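Local structure of UPF0255 protein frsA (Vibrio vulnificus, 4I4C) at residues H185-N188 / P192-V195; F46-N51 / G96-E101; V356-M361 / Q375-F380. The protein probably hydrolyses carboxylic esters, as a serine esterase-like member of the alpha/beta-hydrolase clan. All coordinates share one frame; numbering follows the deposited sequence.

In the fold
Interaction 1 and interaction 3 both reach the mixed central beta-sheet of the alpha/beta-hydrolase fold. Interaction 1 joins the turn after strand 178-186 to the start of strand 193-199, and interaction 3 packs helix 371-379 on strand 358-363. Their centres are 26 Å apart and their nearest atoms about 11 Å apart. Interaction 2 lies away from this sheet, among the helices of the N-terminal part of the chain, and is on the opposite side of the chain's centre from both others. Its centre is 38 Å from that of interaction 1 and 36 Å from that of interaction 3. The Arg-50 side chain of interaction 2 is about 13 Å from the bound hexanoic acid.

Interaction 1 of 3, residues H185-N188 / P192-V195; sequences HLTN and PHPV
One side-chain hydrogen bond holds Asn-188 to His-193. His-193 NE2 donates to Asn-188 OD1 at 2.7 Å, and the N-H...O angle of 169° is nearly straight. The acceptor lies in the plane of the imidazole. The donor does not lie in the plane of the amide but stands above it, 47° out, so the bond misses the lone pairs of OD1. The amide and ring planes are steeply inclined to each other. Asn-188 CG sits between the backbone N and the carbonyl carbon (chi1 56°), which turns the amide toward the histidine. OD1 also accepts from the backbone N of Asp-190, so two donors grip this one oxygen.

The remaining contacts are van der Waals approaches to the same ring. Asn-188 O meets the ring edge in plane, 3.3 Å from His-193 CD2. Thr-187 OG1 lies over one face, offset toward the rim, 3.8 Å from His-193 NE2. This hydroxyl has its polar partner in Asp-221, whose OD1 is hydrogen-bonded to it.

In the fold, the contact ties the loop just after strand 178-186 to the start of strand 193-199. These strands are not neighbours in the sheet. Strand 223-226 runs between them, and His-185 and Pro-194 each make backbone hydrogen bonds to it.

The bond uses NE2 as a donor, so that nitrogen carries a proton here. The buried imidazole thereby has a polar partner at the short connection between the two strands.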
ATOM      1  N   HIS A 185     -10.840  -0.647 -12.732  1.00 23.94           N
ATOM      2  CA  HIS A 185     -11.556  -1.910 -12.655  1.00 22.75           C
ATOM      3  C   HIS A 185     -13.053  -1.652 -12.773  1.00 21.63           C
ATOM      4  O   HIS A 185     -13.626  -0.955 -11.939  1.00 22.69           O
ATOM      5  CB  HIS A 185     -11.291  -2.578 -11.304  1.00 18.51           C
ATOM      6  CG  HIS A 185      -9.840  -2.697 -10.967  1.00 19.90           C
ATOM      7  ND1 HIS A 185      -9.038  -1.607 -10.733  1.00 20.67           N
ATOM      8  CD2 HIS A 185      -9.050  -3.792 -10.830  1.00 24.25           C
ATOM      9  CE1 HIS A 185      -7.805  -2.021 -10.467  1.00 21.69           C
ATOM     10  NE2 HIS A 185      -7.791  -3.337 -10.520  1.00 24.29           N
ATOM     11  N   LEU A 186     -13.689  -2.227 -13.787  1.00 22.05           N
ATOM     12  CA  LEU A 186     -15.127  -2.040 -13.982  1.00 28.52           C
ATOM     13  C   LEU A 186     -15.876  -3.371 -13.983  1.00 24.87           C
ATOM     14  O   LEU A 186     -15.354  -4.375 -14.453  1.00 26.94           O
ATOM     15  CB  LEU A 186     -15.371  -1.311 -15.297  1.00 26.57           C
ATOM     16  CG  LEU A 186     -14.624   0.009 -15.436  1.00 34.44           C
ATOM     17  CD1 LEU A 186     -14.059   0.132 -16.833  1.00 35.88           C
ATOM     18  CD2 LEU A 186     -15.548   1.185 -15.107  1.00 26.67           C
ATOM     19  N   THR A 187     -17.101  -3.385 -13.457  1.00 23.09           N
ATOM     20  CA  THR A 187     -17.934  -4.588 -13.508  1.00 23.93           C
ATOM     21  C   THR A 187     -18.414  -4.831 -14.933  1.00 38.45           C
ATOM     22  O   THR A 187     -18.551  -5.978 -15.386  1.00 33.29           O
ATOM     23  CB  THR A 187     -19.153  -4.479 -12.593  1.00 32.84           C
ATOM     24  OG1 THR A 187     -19.883  -3.296 -12.929  1.00 26.58           O
ATOM     25  CG2 THR A 187     -18.720  -4.395 -11.140  1.00 31.44           C
ATOM     26  N   ASN A 188     -18.662  -3.726 -15.630  1.00 32.78           N
ATOM     27  CA  ASN A 188     -19.075  -3.729 -17.022  1.00 28.04           C
ATOM     28  C   ASN A 188     -18.964  -2.310 -17.551  1.00 32.05           C
ATOM     29  O   ASN A 188     -18.577  -1.392 -16.816  1.00 33.36           O
ATOM     30  CB  ASN A 188     -20.510  -4.245 -17.181  1.00 29.72           C
ATOM     31  CG  ASN A 188     -21.509  -3.467 -16.359  1.00 38.47           C
ATOM     32  OD1 ASN A 188     -21.743  -2.285 -16.602  1.00 38.30           O
ATOM     33  ND2 ASN A 188     -22.122  -4.133 -15.384  1.00 41.98           N
ATOM     34  N   PRO A 192     -22.218   4.449 -17.346  1.00 37.15           N
ATOM     35  CA  PRO A 192     -21.200   5.066 -16.485  1.00 38.11           C
ATOM     36  C   PRO A 192     -21.404   4.704 -15.013  1.00 37.32           C
ATOM     37  O   PRO A 192     -22.514   4.830 -14.499  1.00 34.35           O
ATOM     38  CB  PRO A 192     -21.404   6.573 -16.709  1.00 38.40           C
ATOM     39  CG  PRO A 192     -22.693   6.695 -17.501  1.00 36.41           C
ATOM     40  CD  PRO A 192     -22.836   5.427 -18.254  1.00 33.61           C
ATOM     41  N   HIS A 193     -20.339   4.243 -14.356  1.00 32.92           N
ATOM     42  CA  HIS A 193     -20.431   3.748 -12.984  1.00 24.97           C
ATOM     43  C   HIS A 193     -19.749   4.677 -11.992  1.00 25.13           C
ATOM     44  O   HIS A 193     -18.725   5.307 -12.316  1.00 23.99           O
ATOM     45  CB  HIS A 193     -19.789   2.350 -12.872  1.00 23.82           C
ATOM     46  CG  HIS A 193     -20.563   1.279 -13.565  1.00 34.63           C
ATOM     47  ND1 HIS A 193     -21.844   0.933 -13.193  1.00 36.55           N
ATOM     48  CD2 HIS A 193     -20.245   0.483 -14.614  1.00 34.11           C
ATOM     49  CE1 HIS A 193     -22.284  -0.029 -13.986  1.00 37.41           C
ATOM     50  NE2 HIS A 193     -21.334  -0.323 -14.854  1.00 36.21           N
ATOM     51  N   PRO A 194     -20.285   4.732 -10.763  1.00 24.27           N
ATOM     52  CA  PRO A 194     -19.612   5.450  -9.679  1.00 25.46           C
ATOM     53  C   PRO A 194     -18.232   4.847  -9.487  1.00 26.95           C
ATOM     54  O   PRO A 194     -18.030   3.664  -9.810  1.00 29.66           O
ATOM     55  CB  PRO A 194     -20.508   5.183  -8.463  1.00 25.69           C
ATOM     56  CG  PRO A 194     -21.255   3.942  -8.812  1.00 33.32           C
ATOM     57  CD  PRO A 194     -21.475   4.003 -10.291  1.00 26.47           C
ATOM     58  N   VAL A 195     -17.288   5.638  -8.990  1.00 20.39           N
ATOM     59  CA  VAL A 195     -15.892   5.185  -8.942  1.00 19.52           C
ATOM     60  C   VAL A 195     -15.209   5.619  -7.660  1.00 22.69           C
ATOM     61  O   VAL A 195     -15.482   6.702  -7.134  1.00 25.55           O
ATOM     62  CB  VAL A 195     -15.091   5.701 -10.185  1.00 28.18           C
ATOM     63  CG1 VAL A 195     -15.013   7.229 -10.202  1.00 28.14           C
ATOM     64  CG2 VAL A 195     -13.693   5.068 -10.250  1.00 29.28           C
TER

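Interaction 2 of 3, residues F46-N51 / G96-E101; sequences FSWYRN and GNWAYE
The loop 46-51 and the first turn of helix 98-114 keep their backbones well apart, with Arg-50 CA and Trp-98 CA 9.8 Å from each other as the nearest pair. Side chains fill the gap. The guanidinium of Arg-50 lies flat on one face of the Trp-98 indole, with the planes 3° apart. Arg-50 CZ is 3.7 Å from the centroid of the five-membered ring, over its face, which makes a cation-pi contact. Farther back along the chain, Arg-50 CD stands over the six-membered ring, 3.6 Å from its centroid, and makes a CH-pi contact. The arginine chain is extended from CG to NE, which carries the guanidinium out to the indole. Trp-98 CG is anti to the backbone N (chi1 175°), which carries the indole out toward the loop.

The stack joins the loop between helices 31-44 and 54-60 to the N-terminal start of helix 98-114, in the helical part of the chain. Trp-98 is the first residue of its helix, and Asn-97 is the N-cap. Asn-97 OD1 accepts from Tyr-100 N at 2.8 Å, in the carbonyl plane on a lone pair. Just before the cap, Gly-96 N donates to Glu-101 OE2 at 2.7 Å, on the anti lone pair of that oxygen. These two bonds brace the helix start that carries the tryptophan.

Trp-48 adds a looser apolar touch. Its CZ3 approaches Trp-98 CZ3 at 4.5 Å and meets the edge of the Trp-98 indole. Polar atoms of the stacked pair have partners beyond the two segments. Arg-50 NE donates to Tyr-137 O, NH1 forms a salt bridge with Asp-88, and Trp-98 NE1 donates to Ile-134 O. The Trp-98 indole also packs on Leu-71 and Ile-74 of helix 64-75.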
ATOM      1  N   PHE A  46      13.528  -8.383  17.535  1.00 16.25           N
ATOM      2  CA  PHE A  46      12.692  -9.010  16.505  1.00 15.31           C
ATOM      3  C   PHE A  46      13.414 -10.104  15.719  1.00 14.30           C
ATOM      4  O   PHE A  46      14.626 -10.015  15.492  1.00 17.20           O
ATOM      5  CB  PHE A  46      12.143  -7.955  15.542  1.00 12.60           C
ATOM      6  CG  PHE A  46      11.167  -6.998  16.181  1.00 21.02           C
ATOM      7  CD1 PHE A  46      10.564  -7.308  17.391  1.00 17.53           C
ATOM      8  CD2 PHE A  46      10.855  -5.790  15.569  1.00 17.51           C
ATOM      9  CE1 PHE A  46       9.657  -6.423  17.982  1.00 27.73           C
ATOM     10  CE2 PHE A  46       9.953  -4.913  16.152  1.00 18.27           C
ATOM     11  CZ  PHE A  46       9.364  -5.225  17.359  1.00 21.29           C
ATOM     12  N   SER A  47      12.655 -11.129  15.318  1.00 13.34           N
ATOM     13  CA  SER A  47      13.177 -12.310  14.601  1.00 17.91           C
ATOM     14  C   SER A  47      13.156 -12.131  13.092  1.00 17.77           C
ATOM     15  O   SER A  47      13.534 -13.038  12.345  1.00 15.41           O
ATOM     16  CB  SER A  47      12.320 -13.551  14.935  1.00 17.95           C
ATOM     17  OG  SER A  47      12.565 -14.012  16.251  1.00 27.83           O
ATOM     18  N   TRP A  48      12.661 -10.981  12.640  1.00 15.07           N
ATOM     19  CA  TRP A  48      12.489 -10.732  11.225  1.00 16.58           C
ATOM     20  C   TRP A  48      12.962  -9.324  10.950  1.00 21.39           C
ATOM     21  O   TRP A  48      12.789  -8.446  11.794  1.00 20.23           O
ATOM     22  CB  TRP A  48      11.006 -10.850  10.836  1.00 11.34           C
ATOM     23  CG  TRP A  48      10.415 -12.198  11.059  1.00 23.10           C
ATOM     24  CD1 TRP A  48       9.725 -12.615  12.160  1.00 25.18           C
ATOM     25  CD2 TRP A  48      10.439 -13.315  10.151  1.00 26.54           C
ATOM     26  NE1 TRP A  48       9.332 -13.920  12.002  1.00 28.43           N
ATOM     27  CE2 TRP A  48       9.752 -14.372  10.778  1.00 28.51           C
ATOM     28  CE3 TRP A  48      10.967 -13.517   8.870  1.00 19.94           C
ATOM     29  CZ2 TRP A  48       9.583 -15.617  10.172  1.00 25.57           C
ATOM     30  CZ3 TRP A  48      10.797 -14.758   8.267  1.00 15.68           C
ATOM     31  CH2 TRP A  48      10.114 -15.791   8.920  1.00 23.59           C
ATOM     32  N   TYR A  49      13.586  -9.116   9.792  1.00 19.74           N
ATOM     33  CA  TYR A  49      13.937  -7.764   9.332  1.00 14.08           C
ATOM     34  C   TYR A  49      12.654  -7.061   8.895  1.00 20.70           C
ATOM     35  O   TYR A  49      12.277  -6.009   9.438  1.00 15.39           O
ATOM     36  CB  TYR A  49      14.938  -7.829   8.174  1.00 16.02           C
ATOM     37  CG  TYR A  49      14.901  -6.613   7.271  1.00 17.48           C
ATOM     38  CD1 TYR A  49      15.384  -5.384   7.701  1.00 20.21           C
ATOM     39  CD2 TYR A  49      14.375  -6.701   5.983  1.00 20.47           C
ATOM     40  CE1 TYR A  49      15.335  -4.258   6.858  1.00 23.66           C
ATOM     41  CE2 TYR A  49      14.336  -5.607   5.146  1.00 16.89           C
ATOM     42  CZ  TYR A  49      14.806  -4.391   5.580  1.00 15.77           C
ATOM     43  OH  TYR A  49      14.744  -3.309   4.726  1.00 19.33           O
ATOM     44  N   ARG A  50      11.970  -7.669   7.929  1.00 17.84           N
ATOM     45  CA  ARG A  50      10.670  -7.174   7.491  1.00 16.28           C
ATOM     46  C   ARG A  50       9.641  -7.188   8.612  1.00 14.26           C
ATOM     47  O   ARG A  50       9.671  -8.050   9.471  1.00 13.44           O
ATOM     48  CB  ARG A  50      10.159  -8.030   6.333  1.00 15.99           C
ATOM     49  CG  ARG A  50      10.924  -7.787   5.058  1.00 10.70           C
ATOM     50  CD  ARG A  50      10.670  -8.892   4.065  1.00 10.88           C
ATOM     51  NE  ARG A  50      11.455  -8.717   2.840  1.00 12.35           N
ATOM     52  CZ  ARG A  50      12.691  -9.185   2.654  1.00 16.50           C
ATOM     53  NH1 ARG A  50      13.332  -9.830   3.632  1.00 14.42           N
ATOM     54  NH2 ARG A  50      13.299  -8.981   1.495  1.00 18.51           N
ATOM     55  N   ASN A  51       8.739  -6.210   8.609  1.00 21.19           N
ATOM     56  CA  ASN A  51       7.538  -6.336   9.412  1.00 19.88           C
ATOM     57  C   ASN A  51       6.616  -7.318   8.702  1.00 17.53           C
ATOM     58  O   ASN A  51       6.174  -7.071   7.584  1.00 18.57           O
ATOM     59  CB  ASN A  51       6.848  -4.988   9.627  1.00 20.05           C
ATOM     60  CG  ASN A  51       5.618  -5.097  10.524  1.00 25.69           C
ATOM     61  OD1 ASN A  51       4.508  -4.809  10.096  1.00 26.50           O
ATOM     62  ND2 ASN A  51       5.816  -5.538  11.768  1.00 18.84           N
ATOM     63  N   GLY A  96      15.550 -20.391   0.835  1.00 18.20           N
ATOM     64  CA  GLY A  96      15.651 -19.617   2.062  1.00 20.00           C
ATOM     65  C   GLY A  96      15.548 -18.112   1.873  1.00 19.36           C
ATOM     66  O   GLY A  96      15.181 -17.398   2.796  1.00 18.01           O
ATOM     67  N   ASN A  97      15.877 -17.622   0.682  1.00 18.93           N
ATOM     68  CA  ASN A  97      15.791 -16.185   0.407  1.00 16.85           C
ATOM     69  C   ASN A  97      14.325 -15.759   0.309  1.00 17.94           C
ATOM     70  O   ASN A  97      13.509 -16.475  -0.260  1.00 15.93           O
ATOM     71  CB  ASN A  97      16.567 -15.829  -0.872  1.00 18.45           C
ATOM     72  CG  ASN A  97      16.309 -14.390  -1.362  1.00 25.25           C
ATOM     73  OD1 ASN A  97      15.382 -14.141  -2.130  1.00 19.44           O
ATOM     74  ND2 ASN A  97      17.159 -13.464  -0.951  1.00 15.10           N
ATOM     75  N   TRP A  98      14.004 -14.593   0.871  1.00 16.23           N
ATOM     76  CA  TRP A  98      12.626 -14.106   0.914  1.00 19.25           C
ATOM     77  C   TRP A  98      12.027 -13.979  -0.491  1.00 13.50           C
ATOM     78  O   TRP A  98      10.998 -14.581  -0.783  1.00 15.50           O
ATOM     79  CB  TRP A  98      12.561 -12.760   1.641  1.00 16.58           C
ATOM     80  CG  TRP A  98      11.187 -12.139   1.627  1.00 14.08           C
ATOM     81  CD1 TRP A  98      10.616 -11.414   0.621  1.00 14.22           C
ATOM     82  CD2 TRP A  98      10.235 -12.180   2.685  1.00 11.72           C
ATOM     83  NE1 TRP A  98       9.360 -11.011   0.985  1.00 16.25           N
ATOM     84  CE2 TRP A  98       9.100 -11.470   2.251  1.00 17.68           C
ATOM     85  CE3 TRP A  98      10.231 -12.751   3.966  1.00 11.66           C
ATOM     86  CZ2 TRP A  98       7.969 -11.322   3.044  1.00 11.15           C
ATOM     87  CZ3 TRP A  98       9.110 -12.607   4.755  1.00 18.16           C
ATOM     88  CH2 TRP A  98       7.993 -11.885   4.294  1.00 18.83           C
ATOM     89  N   ALA A  99      12.691 -13.224  -1.360  1.00 13.73           N
ATOM     90  CA  ALA A  99      12.222 -13.091  -2.745  1.00 14.15           C
ATOM     91  C   ALA A  99      12.112 -14.438  -3.450  1.00 18.19           C
ATOM     92  O   ALA A  99      11.149 -14.688  -4.152  1.00 19.56           O
ATOM     93  CB  ALA A  99      13.122 -12.169  -3.538  1.00 16.50           C
ATOM     94  N   TYR A 100      13.113 -15.291  -3.268  1.00 17.64           N
ATOM     95  CA  TYR A 100      13.129 -16.600  -3.932  1.00 21.53           C
ATOM     96  C   TYR A 100      11.925 -17.445  -3.522  1.00 21.21           C
ATOM     97  O   TYR A 100      11.234 -18.017  -4.364  1.00 20.73           O
ATOM     98  CB  TYR A 100      14.410 -17.349  -3.578  1.00 22.08           C
ATOM     99  CG  TYR A 100      14.507 -18.722  -4.211  1.00 26.81           C
ATOM    100  CD1 TYR A 100      14.041 -19.848  -3.546  1.00 29.00           C
ATOM    101  CD2 TYR A 100      15.052 -18.886  -5.475  1.00 23.61           C
ATOM    102  CE1 TYR A 100      14.121 -21.107  -4.125  1.00 33.97           C
ATOM    103  CE2 TYR A 100      15.144 -20.144  -6.062  1.00 31.56           C
ATOM    104  CZ  TYR A 100      14.674 -21.246  -5.383  1.00 33.10           C
ATOM    105  OH  TYR A 100      14.747 -22.496  -5.955  1.00 37.56           O
ATOM    106  N   GLU A 101      11.679 -17.531  -2.220  1.00 18.59           N
ATOM    107  CA  GLU A 101      10.637 -18.419  -1.734  1.00 16.61           C
ATOM    108  C   GLU A 101       9.255 -17.895  -2.098  1.00 18.90           C
ATOM    109  O   GLU A 101       8.363 -18.687  -2.410  1.00 17.23           O
ATOM    110  CB  GLU A 101      10.765 -18.688  -0.230  1.00 15.29           C
ATOM    111  CG  GLU A 101      12.059 -19.447   0.189  1.00 15.77           C
ATOM    112  CD  GLU A 101      12.159 -20.877  -0.336  1.00 18.48           C
ATOM    113  OE1 GLU A 101      11.190 -21.398  -0.920  1.00 20.10           O
ATOM    114  OE2 GLU A 101      13.233 -21.495  -0.152  1.00 20.53           O
TER

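Interaction 3 of 3, residues V356-M361 / Q375-F380; sequences VPILAM and QMVAFF
A beta-alpha-beta unit of the alpha/beta-hydrolase sheet, strand 358-363, helix 371-379 and strand 385-389, contains this contact. It packs the last turn of the helix on the first half of the strand. Across the two segments, Val-377 makes the side-chain contacts with the strand. Its CG1 meets Ile-358 CG2 at 3.6 Å. The same methyl touches Ile-358 CD1 at 4.0 Å and Ala-360 CB at 4.1 Å. One valine branch therefore rests on two strand residues that lie on the same side of the sheet. Both the valine CG1 (chi1 168°) and the isoleucine CG2 are placed opposite the backbone N of their own residues, and in these positions the two methyls meet. The isoleucine and valine side chains cross at about a right angle. The backbones come closest at Ile-358 CA and Ala-378 CA, 6.3 Å apart. Leu-359 points away, to the other side of the sheet, where it packs on Leu-404 and Trp-408 of helix 394-413.

Beside the apolar patch, Ser-381 OG makes hydrogen bonds with Val-356 O and Ile-358 N, linking the chain just after the helix to the strand start. Within the two segments no hydrogen bond crosses the contact. It is held by buried methyl groups, so its fit rests on shape and on the exclusion of water.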
ATOM      1  N   VAL A 356     -17.040  17.217   2.210  1.00 32.24           N
ATOM      2  CA  VAL A 356     -16.801  15.781   2.044  1.00 31.20           C
ATOM      3  C   VAL A 356     -16.951  15.029   3.360  1.00 21.50           C
ATOM      4  O   VAL A 356     -16.250  15.310   4.332  1.00 23.57           O
ATOM      5  CB  VAL A 356     -15.392  15.493   1.488  1.00 28.72           C
ATOM      6  CG1 VAL A 356     -15.229  13.986   1.228  1.00 23.29           C
ATOM      7  CG2 VAL A 356     -15.141  16.307   0.214  1.00 25.15           C
ATOM      8  N   PRO A 357     -17.885  14.075   3.401  1.00 25.98           N
ATOM      9  CA  PRO A 357     -17.963  13.241   4.596  1.00 23.26           C
ATOM     10  C   PRO A 357     -16.815  12.225   4.584  1.00 26.57           C
ATOM     11  O   PRO A 357     -16.669  11.434   3.649  1.00 24.56           O
ATOM     12  CB  PRO A 357     -19.336  12.584   4.463  1.00 23.43           C
ATOM     13  CG  PRO A 357     -19.600  12.535   3.009  1.00 27.15           C
ATOM     14  CD  PRO A 357     -18.860  13.680   2.373  1.00 23.19           C
ATOM     15  N   ILE A 358     -15.971  12.295   5.606  1.00 24.51           N
ATOM     16  CA  ILE A 358     -14.843  11.390   5.744  1.00 28.76           C
ATOM     17  C   ILE A 358     -15.080  10.439   6.908  1.00 30.14           C
ATOM     18  O   ILE A 358     -15.352  10.874   8.030  1.00 24.30           O
ATOM     19  CB  ILE A 358     -13.532  12.161   6.026  1.00 23.71           C
ATOM     20  CG1 ILE A 358     -13.261  13.186   4.926  1.00 25.55           C
ATOM     21  CG2 ILE A 358     -12.354  11.190   6.195  1.00 20.27           C
ATOM     22  CD1 ILE A 358     -12.183  14.178   5.273  1.00 18.89           C
ATOM     23  N   LEU A 359     -14.987   9.144   6.635  1.00 24.70           N
ATOM     24  CA  LEU A 359     -14.975   8.141   7.686  1.00 17.85           C
ATOM     25  C   LEU A 359     -13.524   7.758   7.911  1.00 20.68           C
ATOM     26  O   LEU A 359     -12.843   7.329   6.984  1.00 19.10           O
ATOM     27  CB  LEU A 359     -15.777   6.912   7.263  1.00 22.51           C
ATOM     28  CG  LEU A 359     -15.605   5.663   8.126  1.00 27.56           C
ATOM     29  CD1 LEU A 359     -16.190   5.891   9.501  1.00 24.96           C
ATOM     30  CD2 LEU A 359     -16.231   4.431   7.459  1.00 28.75           C
ATOM     31  N   ALA A 360     -13.061   7.909   9.145  1.00 19.33           N
ATOM     32  CA  ALA A 360     -11.656   7.743   9.467  1.00 18.00           C
ATOM     33  C   ALA A 360     -11.496   6.697  10.561  1.00 25.85           C
ATOM     34  O   ALA A 360     -11.916   6.898  11.702  1.00 24.36           O
ATOM     35  CB  ALA A 360     -11.051   9.077   9.892  1.00 17.06           C
ATOM     36  N   MET A 361     -10.895   5.567  10.200  1.00 20.64           N
ATOM     37  CA  MET A 361     -10.799   4.444  11.103  1.00 22.86           C
ATOM     38  C   MET A 361      -9.361   4.004  11.254  1.00 18.98           C
ATOM     39  O   MET A 361      -8.529   4.214  10.368  1.00 16.27           O
ATOM     40  CB  MET A 361     -11.605   3.266  10.548  1.00 22.90           C
ATOM     41  CG  MET A 361     -13.036   3.634  10.156  1.00 30.39           C
ATOM     42  SD  MET A 361     -13.927   2.318   9.307  1.00 27.62           S
ATOM     43  CE  MET A 361     -13.147   2.320   7.705  1.00 22.25           C
ATOM     44  N   GLN A 375      -9.849  11.272  15.044  1.00 19.67           N
ATOM     45  CA  GLN A 375     -10.754  12.254  15.632  1.00 25.28           C
ATOM     46  C   GLN A 375     -10.590  13.649  15.041  1.00 26.45           C
ATOM     47  O   GLN A 375     -11.579  14.339  14.789  1.00 29.21           O
ATOM     48  CB  GLN A 375     -10.555  12.319  17.141  1.00 36.67           C
ATOM     49  CG  GLN A 375     -11.505  11.435  17.906  1.00 40.53           C
ATOM     50  CD  GLN A 375     -11.227  11.469  19.386  1.00 45.27           C
ATOM     51  OE1 GLN A 375     -10.068  11.429  19.822  1.00 40.84           O
ATOM     52  NE2 GLN A 375     -12.286  11.553  20.174  1.00 41.63           N
ATOM     53  N   MET A 376      -9.343  14.061  14.830  1.00 33.33           N
ATOM     54  CA  MET A 376      -9.050  15.339  14.187  1.00 33.81           C
ATOM     55  C   MET A 376      -9.694  15.429  12.816  1.00 36.15           C
ATOM     56  O   MET A 376     -10.428  16.371  12.509  1.00 29.93           O
ATOM     57  CB  MET A 376      -7.549  15.510  14.022  1.00 35.96           C
ATOM     58  CG  MET A 376      -6.897  16.320  15.096  1.00 38.89           C
ATOM     59  SD  MET A 376      -5.372  17.051  14.495  1.00 48.71           S
ATOM     60  CE  MET A 376      -4.292  15.638  14.542  1.00 22.59           C
ATOM     61  N   VAL A 377      -9.394  14.440  11.983  1.00 38.38           N
ATOM     62  CA  VAL A 377      -9.940  14.395  10.636  1.00 35.88           C
ATOM     63  C   VAL A 377     -11.470  14.452  10.678  1.00 34.93           C
ATOM     64  O   VAL A 377     -12.091  15.204   9.927  1.00 29.40           O
ATOM     65  CB  VAL A 377      -9.461  13.127   9.879  1.00 27.92           C
ATOM     66  CG1 VAL A 377     -10.246  12.934   8.596  1.00 30.74           C
ATOM     67  CG2 VAL A 377      -7.965  13.219   9.588  1.00 21.30           C
ATOM     68  N   ALA A 378     -12.072  13.687  11.586  1.00 25.80           N
ATOM     69  CA  ALA A 378     -13.511  13.504  11.556  1.00 21.47           C
ATOM     70  C   ALA A 378     -14.226  14.789  11.912  1.00 35.20           C
ATOM     71  O   ALA A 378     -15.295  15.081  11.373  1.00 30.67           O
ATOM     72  CB  ALA A 378     -13.938  12.389  12.487  1.00 31.81           C
ATOM     73  N   PHE A 379     -13.628  15.557  12.813  1.00 39.55           N
ATOM     74  CA  PHE A 379     -14.255  16.791  13.249  1.00 49.79           C
ATOM     75  C   PHE A 379     -14.314  17.815  12.132  1.00 50.63           C
ATOM     76  O   PHE A 379     -15.271  18.581  12.051  1.00 46.36           O
ATOM     77  CB  PHE A 379     -13.558  17.404  14.459  1.00 55.50           C
ATOM     78  CG  PHE A 379     -14.273  18.608  14.993  1.00 61.56           C
ATOM     79  CD1 PHE A 379     -15.426  18.459  15.754  1.00 59.01           C
ATOM     80  CD2 PHE A 379     -13.825  19.887  14.701  1.00 63.98           C
ATOM     81  CE1 PHE A 379     -16.100  19.561  16.231  1.00 57.26           C
ATOM     82  CE2 PHE A 379     -14.497  20.998  15.180  1.00 58.86           C
ATOM     83  CZ  PHE A 379     -15.635  20.834  15.946  1.00 58.92           C
ATOM     84  N   PHE A 380     -13.297  17.822  11.271  1.00 45.55           N
ATOM     85  CA  PHE A 380     -13.223  18.818  10.208  1.00 46.62           C
ATOM     86  C   PHE A 380     -13.894  18.363   8.924  1.00 45.04           C
ATOM     87  O   PHE A 380     -13.610  18.888   7.851  1.00 52.17           O
ATOM     88  CB  PHE A 380     -11.778  19.243   9.969  1.00 43.22           C
ATOM     89  CG  PHE A 380     -11.207  20.030  11.107  1.00 45.58           C
ATOM     90  CD1 PHE A 380     -11.568  21.361  11.292  1.00 45.69           C
ATOM     91  CD2 PHE A 380     -10.342  19.440  12.012  1.00 45.34           C
ATOM     92  CE1 PHE A 380     -11.064  22.090  12.355  1.00 48.49           C
ATOM     93  CE2 PHE A 380      -9.829  20.165  13.075  1.00 47.88           C
ATOM     94  CZ  PHE A 380     -10.189  21.493  13.247  1.00 46.41           C
TER